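Local coordinates for protein 47 KDA membrane antigen (Treponema pallidum, PDB 1O75) that binds penicillin and shows zinc-dependent carboxypeptidase activity on synthetic depsipeptides, possibly trimming peptidoglycan as a membrane lipoprotein, at residues Phe63-Gln68 with Thr278-Asp283; Trp93-Asp98 with Glu144-Asn149. The protein carries 2 engineered substitutions. All blocks are in the same frame, centred on the assembly; numbering follows the deposited sequence. Where two conformers were deposited one is given.

Contact 1: residues Phe63-Gln68 with Thr278-Asp283; sequences FRQQFQ and TKHSAD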
ATOM      1  N   PHE B  63      -3.234  18.539  -2.993  1.00 27.22           N
ATOM      2  CA  PHE B  63      -1.963  18.584  -3.711  1.00 27.50           C
ATOM      3  C   PHE B  63      -2.064  17.843  -5.041  1.00 27.70           C
ATOM      4  O   PHE B  63      -1.622  18.326  -6.080  1.00 28.47           O
ATOM      5  CB  PHE B  63      -0.841  17.927  -2.889  1.00 27.13           C
ATOM      6  CG  PHE B  63       0.404  17.661  -3.693  1.00 27.97           C
ATOM      7  CD1 PHE B  63       1.287  18.699  -4.002  1.00 29.82           C
ATOM      8  CD2 PHE B  63       0.688  16.376  -4.168  1.00 29.10           C
ATOM      9  CE1 PHE B  63       2.443  18.464  -4.778  1.00 30.82           C
ATOM     10  CE2 PHE B  63       1.837  16.127  -4.941  1.00 26.16           C
ATOM     11  CZ  PHE B  63       2.720  17.170  -5.248  1.00 29.85           C
ATOM     12  N   ARG B  64      -2.621  16.643  -4.994  1.00 27.76           N
ATOM     13  CA  ARG B  64      -2.778  15.831  -6.216  1.00 27.40           C
ATOM     14  C   ARG B  64      -3.653  16.491  -7.269  1.00 26.38           C
ATOM     15  O   ARG B  64      -3.347  16.422  -8.458  1.00 28.71           O
ATOM     16  CB  ARG B  64      -3.389  14.478  -5.874  1.00 27.82           C
ATOM     17  CG  ARG B  64      -2.511  13.612  -4.994  1.00 32.36           C
ATOM     18  CD  ARG B  64      -3.250  12.338  -4.586  1.00 34.58           C
ATOM     19  NE  ARG B  64      -2.607  11.797  -3.412  1.00 41.80           N
ATOM     20  CZ  ARG B  64      -3.209  11.604  -2.250  1.00 40.92           C
ATOM     21  NH1 ARG B  64      -4.489  11.898  -2.100  1.00 40.21           N
ATOM     22  NH2 ARG B  64      -2.511  11.131  -1.230  1.00 44.78           N
ATOM     23  N   GLN B  65      -4.735  17.141  -6.852  1.00 25.55           N
ATOM     24  CA  GLN B  65      -5.633  17.761  -7.832  1.00 28.58           C
ATOM     25  C   GLN B  65      -5.239  19.124  -8.383  1.00 28.33           C
ATOM     26  O   GLN B  65      -5.752  19.542  -9.414  1.00 27.80           O
ATOM     27  CB  GLN B  65      -7.038  17.856  -7.247  1.00 31.94           C
ATOM     28  CG  GLN B  65      -7.655  16.496  -6.935  1.00 33.93           C
ATOM     29  CD  GLN B  65      -9.031  16.643  -6.347  1.00 39.46           C
ATOM     30  OE1 GLN B  65     -10.027  16.706  -7.079  1.00 41.27           O
ATOM     31  NE2 GLN B  65      -9.100  16.743  -5.021  1.00 36.64           N
ATOM     32  N   GLN B  66      -4.316  19.813  -7.711  1.00 28.94           N
ATOM     33  CA  GLN B  66      -3.921  21.157  -8.150  1.00 27.50           C
ATOM     34  C   GLN B  66      -3.288  21.171  -9.520  1.00 26.64           C
ATOM     35  O   GLN B  66      -3.208  22.215 -10.168  1.00 27.16           O
ATOM     36  CB  GLN B  66      -2.935  21.796  -7.138  1.00 28.62           C
ATOM     37  CG  GLN B  66      -1.490  21.317  -7.296  1.00 27.38           C
ATOM     38  CD  GLN B  66      -0.571  21.954  -6.248  1.00 30.44           C
ATOM     39  OE1 GLN B  66      -0.850  23.036  -5.765  1.00 28.42           O
ATOM     40  NE2 GLN B  66       0.520  21.278  -5.912  1.00 29.31           N
ATOM     41  N   PHE B  67      -2.813  20.021  -9.972  1.00 25.45           N
ATOM     42  CA  PHE B  67      -2.181  19.978 -11.271  1.00 26.01           C
ATOM     43  C   PHE B  67      -3.135  20.019 -12.469  1.00 29.43           C
ATOM     44  O   PHE B  67      -2.955  20.831 -13.382  1.00 28.10           O
ATOM     45  CB  PHE B  67      -1.285  18.746 -11.342  1.00 27.01           C
ATOM     46  CG  PHE B  67      -0.166  18.774 -10.345  1.00 28.42           C
ATOM     47  CD1 PHE B  67       0.974  19.543 -10.587  1.00 30.65           C
ATOM     48  CD2 PHE B  67      -0.270  18.078  -9.141  1.00 28.09           C
ATOM     49  CE1 PHE B  67       2.004  19.620  -9.636  1.00 29.50           C
ATOM     50  CE2 PHE B  67       0.755  18.149  -8.174  1.00 31.05           C
ATOM     51  CZ  PHE B  67       1.890  18.922  -8.431  1.00 28.25           C
ATOM     52  N   GLN B  68      -4.144  19.152 -12.465  1.00 29.47           N
ATOM     53  CA  GLN B  68      -5.090  19.075 -13.580  1.00 28.58           C
ATOM     54  C   GLN B  68      -6.444  19.725 -13.333  1.00 27.16           C
ATOM     55  O   GLN B  68      -7.202  19.950 -14.285  1.00 29.31           O
ATOM     56  CB  GLN B  68      -5.328  17.600 -13.954  1.00 28.73           C
ATOM     57  CG  GLN B  68      -4.211  16.968 -14.757  1.00 29.73           C
ATOM     58  CD  GLN B  68      -4.338  17.277 -16.219  1.00 32.12           C
ATOM     59  OE1 GLN B  68      -3.574  18.235 -16.682  1.00 28.70           O
ATOM     60  NE2 GLN B  68      -5.148  16.666 -16.932  1.00 34.08           N
ATOM     61  N   THR B 278     -18.539  11.681 -14.072  1.00 27.13           N
ATOM     62  CA  THR B 278     -17.997  11.551 -12.725  1.00 26.81           C
ATOM     63  C   THR B 278     -17.201  12.800 -12.350  1.00 28.13           C
ATOM     64  O   THR B 278     -16.871  13.630 -13.205  1.00 27.03           O
ATOM     65  CB  THR B 278     -17.034  10.370 -12.619  1.00 25.70           C
ATOM     66  OG1 THR B 278     -15.940  10.578 -13.532  1.00 24.66           O
ATOM     67  CG2 THR B 278     -17.754   9.026 -12.933  1.00 22.33           C
ATOM     68  N   LYS B 279     -16.887  12.912 -11.064  1.00 28.30           N
ATOM     69  CA  LYS B 279     -16.106  14.046 -10.562  1.00 26.62           C
ATOM     70  C   LYS B 279     -14.934  13.448  -9.796  1.00 25.60           C
ATOM     71  O   LYS B 279     -15.114  12.555  -8.972  1.00 24.47           O
ATOM     72  CB  LYS B 279     -16.974  14.909  -9.650  1.00 26.54           C
ATOM     73  CG  LYS B 279     -18.123  15.533 -10.414  1.00 29.34           C
ATOM     74  CD  LYS B 279     -18.848  16.602  -9.613  1.00 33.02           C
ATOM     75  CE  LYS B 279     -19.616  16.012  -8.455  1.00 33.95           C
ATOM     76  NZ  LYS B 279     -20.495  17.058  -7.812  1.00 39.67           N
ATOM     77  N   HIS B 280     -13.729  13.932 -10.060  1.00 25.67           N
ATOM     78  CA  HIS B 280     -12.578  13.354  -9.379  1.00 28.78           C
ATOM     79  C   HIS B 280     -12.640  13.599  -7.878  1.00 29.09           C
ATOM     80  O   HIS B 280     -13.237  14.566  -7.429  1.00 33.05           O
ATOM     81  CB  HIS B 280     -11.277  13.914  -9.951  1.00 26.82           C
ATOM     82  CG  HIS B 280     -10.081  13.116  -9.557  1.00 29.16           C
ATOM     83  ND1 HIS B 280      -9.956  11.777  -9.867  1.00 26.80           N
ATOM     84  CD2 HIS B 280      -8.975  13.449  -8.848  1.00 26.40           C
ATOM     85  CE1 HIS B 280      -8.822  11.320  -9.367  1.00 32.03           C
ATOM     86  NE2 HIS B 280      -8.210  12.312  -8.743  1.00 30.19           N
ATOM     87  N   SER B 281     -12.037  12.692  -7.123  1.00 31.09           N
ATOM     88  CA  SER B 281     -11.993  12.744  -5.670  1.00 34.36           C
ATOM     89  C   SER B 281     -13.288  12.187  -5.101  1.00 34.57           C
ATOM     90  O   SER B 281     -13.268  11.353  -4.214  1.00 38.53           O
ATOM     91  CB  SER B 281     -11.766  14.166  -5.172  1.00 37.14           C
ATOM     92  OG  SER B 281     -11.575  14.114  -3.778  1.00 43.84           O
ATOM     93  N   ALA B 282     -14.423  12.626  -5.615  1.00 31.66           N
ATOM     94  CA  ALA B 282     -15.676  12.072  -5.124  1.00 30.28           C
ATOM     95  C   ALA B 282     -15.918  10.677  -5.730  1.00 29.08           C
ATOM     96  O   ALA B 282     -16.329   9.756  -5.025  1.00 28.57           O
ATOM     97  CB  ALA B 282     -16.846  13.010  -5.483  1.00 31.55           C
ATOM     98  N   ASP B 283     -15.632  10.513  -7.024  1.00 26.62           N
ATOM     99  CA  ASP B 283     -15.901   9.245  -7.718  1.00 26.18           C
ATOM    100  C   ASP B 283     -14.690   8.479  -8.207  1.00 25.93           C
ATOM    101  O   ASP B 283     -14.802   7.299  -8.583  1.00 25.61           O
ATOM    102  CB  ASP B 283     -16.810   9.503  -8.928  1.00 25.25           C
ATOM    103  CG  ASP B 283     -18.024  10.331  -8.569  1.00 24.70           C
ATOM    104  OD1 ASP B 283     -18.626  10.069  -7.510  1.00 24.74           O
ATOM    105  OD2 ASP B 283     -18.373  11.246  -9.335  1.00 25.24           O
TER
HETATM  106  O   HOH W   1     -11.412  16.709  -3.106  1.00 43.44           O
HETATM  107  O   HOH W   2     -12.969  16.879  -8.084  1.00 55.03           O
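This is a small, buried, water-bridged polar contact between Gln65, on helix 60-65, and His280 and Ser281 in the loop joining strands 274-276 and 284-285. It joins the part of the chain assigned to Tp47 domain a to the part assigned to domain C. CG of Gln65 lies anti to its own carbonyl carbon (chi1 -63°), and the extended chain carries the amide across to the loop. On the way, Gln65 CG comes in the plane of the imidazole, at its edge, 3.8 Å from His280 CD2. The amide plane then stands 71° from the ring. At its end, Gln65 OE1 lies 3.6 Å from Ser281 CB, and Gln65 NE2 is 3.7 Å from the same carbon.

Water links the polar groups: one molecule accepts from Gln65 NE2 at 3.0 Å and lies 2.7 Å from Ser281 OG. A second donates to Gln65 OE1, but its approach to His280 O is too short to trust. Elsewhere, His280 ND1 bonds to Ser284 OG, and the imidazole meets the rings of Tyr69 and Trp286. Between these two segments, then, water mediates the polar link, while the direct touches are van der Waals.

Contact 2: residues Trp93-Asp98 with Glu144-Asn149; sequences WEYETD and EYKITN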
ATOM      1  N   TRP B  93       3.214  17.288  10.277  0.75 34.48           N
ATOM      2  CA  TRP B  93       2.972  18.285  11.324  0.75 36.06           C
ATOM      3  C   TRP B  93       1.637  18.163  12.026  0.75 35.59           C
ATOM      4  O   TRP B  93       0.637  17.823  11.405  0.75 35.04           O
ATOM      5  CB  TRP B  93       3.105  19.685  10.717  0.75 35.67           C
ATOM      6  CG  TRP B  93       4.511  19.971  10.328  0.75 40.96           C
ATOM      7  CD1 TRP B  93       5.467  20.559  11.108  0.75 39.98           C
ATOM      8  CD2 TRP B  93       5.184  19.507   9.143  0.75 43.78           C
ATOM      9  NE1 TRP B  93       6.698  20.473  10.490  0.75 45.05           N
ATOM     10  CE2 TRP B  93       6.553  19.831   9.285  0.75 44.66           C
ATOM     11  CE3 TRP B  93       4.762  18.840   7.978  0.75 47.14           C
ATOM     12  CZ2 TRP B  93       7.513  19.509   8.302  0.75 47.60           C
ATOM     13  CZ3 TRP B  93       5.721  18.519   6.995  0.75 47.98           C
ATOM     14  CH2 TRP B  93       7.079  18.856   7.171  0.75 47.69           C
ATOM     15  N   GLU B  94       1.634  18.449  13.330  1.00 35.16           N
ATOM     16  CA  GLU B  94       0.432  18.399  14.148  1.00 34.89           C
ATOM     17  C   GLU B  94       0.229  19.875  14.513  1.00 36.51           C
ATOM     18  O   GLU B  94       1.180  20.572  14.854  1.00 33.95           O
ATOM     19  CB  GLU B  94       0.651  17.498  15.345  1.00 37.37           C
ATOM     20  CG  GLU B  94       0.428  16.046  14.918  1.00 44.32           C
ATOM     21  CD  GLU B  94       1.113  15.060  15.799  1.00 47.05           C
ATOM     22  OE1 GLU B  94       0.927  13.842  15.568  1.00 49.56           O
ATOM     23  OE2 GLU B  94       1.835  15.507  16.717  1.00 47.63           O
ATOM     24  N   TYR B  95      -1.013  20.331  14.428  1.00 34.96           N
ATOM     25  CA  TYR B  95      -1.334  21.736  14.597  1.00 35.83           C
ATOM     26  C   TYR B  95      -2.345  22.139  15.643  1.00 36.71           C
ATOM     27  O   TYR B  95      -3.119  21.332  16.152  1.00 33.47           O
ATOM     28  CB  TYR B  95      -1.913  22.277  13.290  1.00 34.78           C
ATOM     29  CG  TYR B  95      -1.106  22.096  12.037  1.00 35.78           C
ATOM     30  CD1 TYR B  95      -0.305  23.123  11.567  1.00 34.62           C
ATOM     31  CD2 TYR B  95      -1.208  20.929  11.262  1.00 36.84           C
ATOM     32  CE1 TYR B  95       0.372  23.020  10.360  1.00 36.31           C
ATOM     33  CE2 TYR B  95      -0.521  20.812  10.039  1.00 34.65           C
ATOM     34  CZ  TYR B  95       0.262  21.865   9.599  1.00 36.49           C
ATOM     35  OH  TYR B  95       0.967  21.806   8.416  1.00 36.66           O
ATOM     36  N   GLU B  96      -2.338  23.449  15.892  1.00 37.94           N
ATOM     37  CA  GLU B  96      -3.288  24.114  16.770  1.00 37.57           C
ATOM     38  C   GLU B  96      -3.705  25.282  15.877  1.00 35.24           C
ATOM     39  O   GLU B  96      -2.852  25.946  15.261  1.00 33.53           O
ATOM     40  CB  GLU B  96      -2.613  24.606  18.045  1.00 42.89           C
ATOM     41  CG  GLU B  96      -3.599  25.001  19.122  1.00 51.43           C
ATOM     42  CD  GLU B  96      -2.916  25.490  20.390  1.00 56.69           C
ATOM     43  OE1 GLU B  96      -1.978  24.802  20.860  1.00 58.22           O
ATOM     44  OE2 GLU B  96      -3.327  26.556  20.913  1.00 58.48           O
ATOM     45  N   THR B  97      -5.005  25.517  15.745  1.00 31.98           N
ATOM     46  CA  THR B  97      -5.446  26.597  14.872  1.00 34.91           C
ATOM     47  C   THR B  97      -6.495  27.476  15.527  1.00 33.31           C
ATOM     48  O   THR B  97      -7.021  27.151  16.564  1.00 31.18           O
ATOM     49  CB  THR B  97      -6.094  26.052  13.596  1.00 36.28           C
ATOM     50  OG1 THR B  97      -7.377  25.500  13.936  1.00 38.51           O
ATOM     51  CG2 THR B  97      -5.221  24.960  12.973  1.00 37.92           C
ATOM     52  N   ASP B  98      -6.801  28.582  14.869  1.00 37.72           N
ATOM     53  CA  ASP B  98      -7.831  29.502  15.351  1.00 39.90           C
ATOM     54  C   ASP B  98      -8.938  29.371  14.306  1.00 39.12           C
ATOM     55  O   ASP B  98      -8.811  29.894  13.202  1.00 38.57           O
ATOM     56  CB  ASP B  98      -7.286  30.933  15.356  1.00 41.72           C
ATOM     57  CG  ASP B  98      -8.298  31.950  15.881  1.00 46.51           C
ATOM     58  OD1 ASP B  98      -9.498  31.601  15.990  1.00 46.90           O
ATOM     59  OD2 ASP B  98      -7.881  33.098  16.172  1.00 46.26           O
ATOM     60  N   GLU B 144       0.543  31.153   7.909  1.00 45.76           N
ATOM     61  CA  GLU B 144       0.196  29.779   7.561  1.00 42.64           C
ATOM     62  C   GLU B 144      -1.206  29.386   8.016  1.00 40.03           C
ATOM     63  O   GLU B 144      -1.665  29.769   9.095  1.00 38.25           O
ATOM     64  CB  GLU B 144       1.238  28.823   8.165  1.00 43.35           C
ATOM     65  CG  GLU B 144       1.100  27.356   7.753  1.00 43.80           C
ATOM     66  CD  GLU B 144       2.118  26.460   8.443  1.00 43.72           C
ATOM     67  OE1 GLU B 144       2.811  26.948   9.357  1.00 44.88           O
ATOM     68  OE2 GLU B 144       2.219  25.269   8.082  1.00 40.33           O
ATOM     69  N   TYR B 145      -1.881  28.604   7.177  1.00 38.55           N
ATOM     70  CA  TYR B 145      -3.235  28.144   7.466  1.00 37.24           C
ATOM     71  C   TYR B 145      -3.320  26.645   7.235  1.00 34.72           C
ATOM     72  O   TYR B 145      -2.825  26.163   6.239  1.00 32.83           O
ATOM     73  CB  TYR B 145      -4.224  28.853   6.538  1.00 38.52           C
ATOM     74  CG  TYR B 145      -4.319  30.341   6.772  1.00 40.34           C
ATOM     75  CD1 TYR B 145      -5.224  30.862   7.696  1.00 42.52           C
ATOM     76  CD2 TYR B 145      -3.487  31.228   6.088  1.00 43.12           C
ATOM     77  CE1 TYR B 145      -5.299  32.225   7.936  1.00 42.83           C
ATOM     78  CE2 TYR B 145      -3.554  32.597   6.323  1.00 44.87           C
ATOM     79  CZ  TYR B 145      -4.464  33.082   7.250  1.00 44.00           C
ATOM     80  OH  TYR B 145      -4.526  34.435   7.485  1.00 46.24           O
ATOM     81  N   LYS B 146      -3.942  25.931   8.164  1.00 33.03           N
ATOM     82  CA  LYS B 146      -4.115  24.489   8.053  1.00 36.20           C
ATOM     83  C   LYS B 146      -5.341  24.204   7.171  1.00 36.53           C
ATOM     84  O   LYS B 146      -6.456  24.634   7.484  1.00 34.87           O
ATOM     85  CB  LYS B 146      -4.347  23.884   9.431  1.00 35.16           C
ATOM     86  CG  LYS B 146      -4.661  22.381   9.443  1.00 41.05           C
ATOM     87  CD  LYS B 146      -4.873  21.911  10.868  1.00 43.07           C
ATOM     88  CE  LYS B 146      -5.907  20.801  10.996  1.00 46.46           C
ATOM     89  NZ  LYS B 146      -5.295  19.447  11.127  1.00 48.81           N
ATOM     90  N   ILE B 147      -5.124  23.480   6.076  1.00 36.06           N
ATOM     91  CA  ILE B 147      -6.207  23.137   5.150  1.00 33.41           C
ATOM     92  C   ILE B 147      -7.353  22.419   5.851  1.00 33.16           C
ATOM     93  O   ILE B 147      -7.133  21.475   6.612  1.00 34.97           O
ATOM     94  CB  ILE B 147      -5.664  22.257   4.002  1.00 32.62           C
ATOM     95  CG1 ILE B 147      -4.716  23.098   3.148  1.00 32.61           C
ATOM     96  CG2 ILE B 147      -6.845  21.678   3.156  1.00 32.95           C
ATOM     97  CD1 ILE B 147      -3.905  22.317   2.119  1.00 29.43           C
ATOM     98  N   THR B 148      -8.581  22.883   5.636  1.00 33.06           N
ATOM     99  CA  THR B 148      -9.731  22.212   6.242  1.00 35.20           C
ATOM    100  C   THR B 148     -10.797  21.794   5.214  1.00 34.65           C
ATOM    101  O   THR B 148     -11.595  20.886   5.470  1.00 34.93           O
ATOM    102  CB  THR B 148     -10.424  23.094   7.290  1.00 35.64           C
ATOM    103  OG1 THR B 148     -10.826  24.327   6.677  1.00 34.42           O
ATOM    104  CG2 THR B 148      -9.487  23.362   8.466  1.00 37.28           C
ATOM    105  N   ASN B 149     -10.812  22.465   4.064  1.00 34.67           N
ATOM    106  CA  ASN B 149     -11.790  22.161   3.017  1.00 35.44           C
ATOM    107  C   ASN B 149     -11.173  22.355   1.656  1.00 35.48           C
ATOM    108  O   ASN B 149     -10.236  23.142   1.489  1.00 32.65           O
ATOM    109  CB  ASN B 149     -13.014  23.086   3.111  1.00 37.48           C
ATOM    110  CG  ASN B 149     -13.757  22.946   4.412  1.00 42.11           C
ATOM    111  OD1 ASN B 149     -14.684  22.144   4.537  1.00 41.97           O
ATOM    112  ND2 ASN B 149     -13.335  23.721   5.410  1.00 44.07           N
TER
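Tyr95 and Thr97 of strand 91-98 lie against Glu144 and Lys146 of strand 143-163, inside a large mixed sheet. Both strands pair antiparallel with strand 69-85, yet here they run almost perpendicular: the two short segments make 97° and approach to 7.9 Å, so they meet through side chains instead of backbone bonds. A classic beta bulge follows at Thr148 and Asn149, opposite Leu74.

The apolar part is built on the lysine's methylenes. Lys146 CG sits over one face of the tyrosine ring, 4.2 Å above its plane and displaced toward the rim, while Lys146 CD comes 3.8 Å from Tyr95 CD2. The same CD is 3.7 Å from Thr97 CG2, and the two side chains meet at about a right angle, so CD touches both the tyrosine's CB-CD2 rim and the methyl. With CG anti to the backbone N (chi1 175°), the lysine sets out toward strand 91-98, then bends at chi3 and chi4 to carry NZ to Ser375 O of the second subunit. Backbone bonds from Tyr95 also reach that subunit, as does a salt bridge from Glu94 to its Arg401, so this surface takes part in the homodimer seen in the crystal; in solution the protein is probably a monomer.

Polar groups look mostly elsewhere. Tyr95 OH bonds to Ser136 OG, and Thr97 OG1 to Glu76. The carboxylate of Glu144 is held by Ser137 and by a salt bridge to Lys81, which probably stabilises its negative charge. Its plane stands 83° from the tyrosine ring, and at the ring's edge, in plane, Glu144 OE2 lies 3.7 Å from Tyr95 CE1.

In the fold
Contact 1 is largely buried, its centre about 7 Å from the chain centre; contact 2, its centre about 25 Å from the chain centre, is only partly buried and reached by the second subunit. Their centres are 21 Å apart and they do not touch, but strand 143-163 ties them together: its Glu144 and Lys146 serve contact 2, while Lys156, further along, bonds to the backbone of Gln66 and Gln68. The first joins regions some 210 residues apart, the second stays within one mixed sheet. Accordingly, 63-68 with 278-283 relies on a glutamine packed on an imidazole edge and a serine, with bridging water, whereas 93-98 with 144-149 relies on aliphatic chain against ring and methyl, its polar ends satisfied outside the two segments.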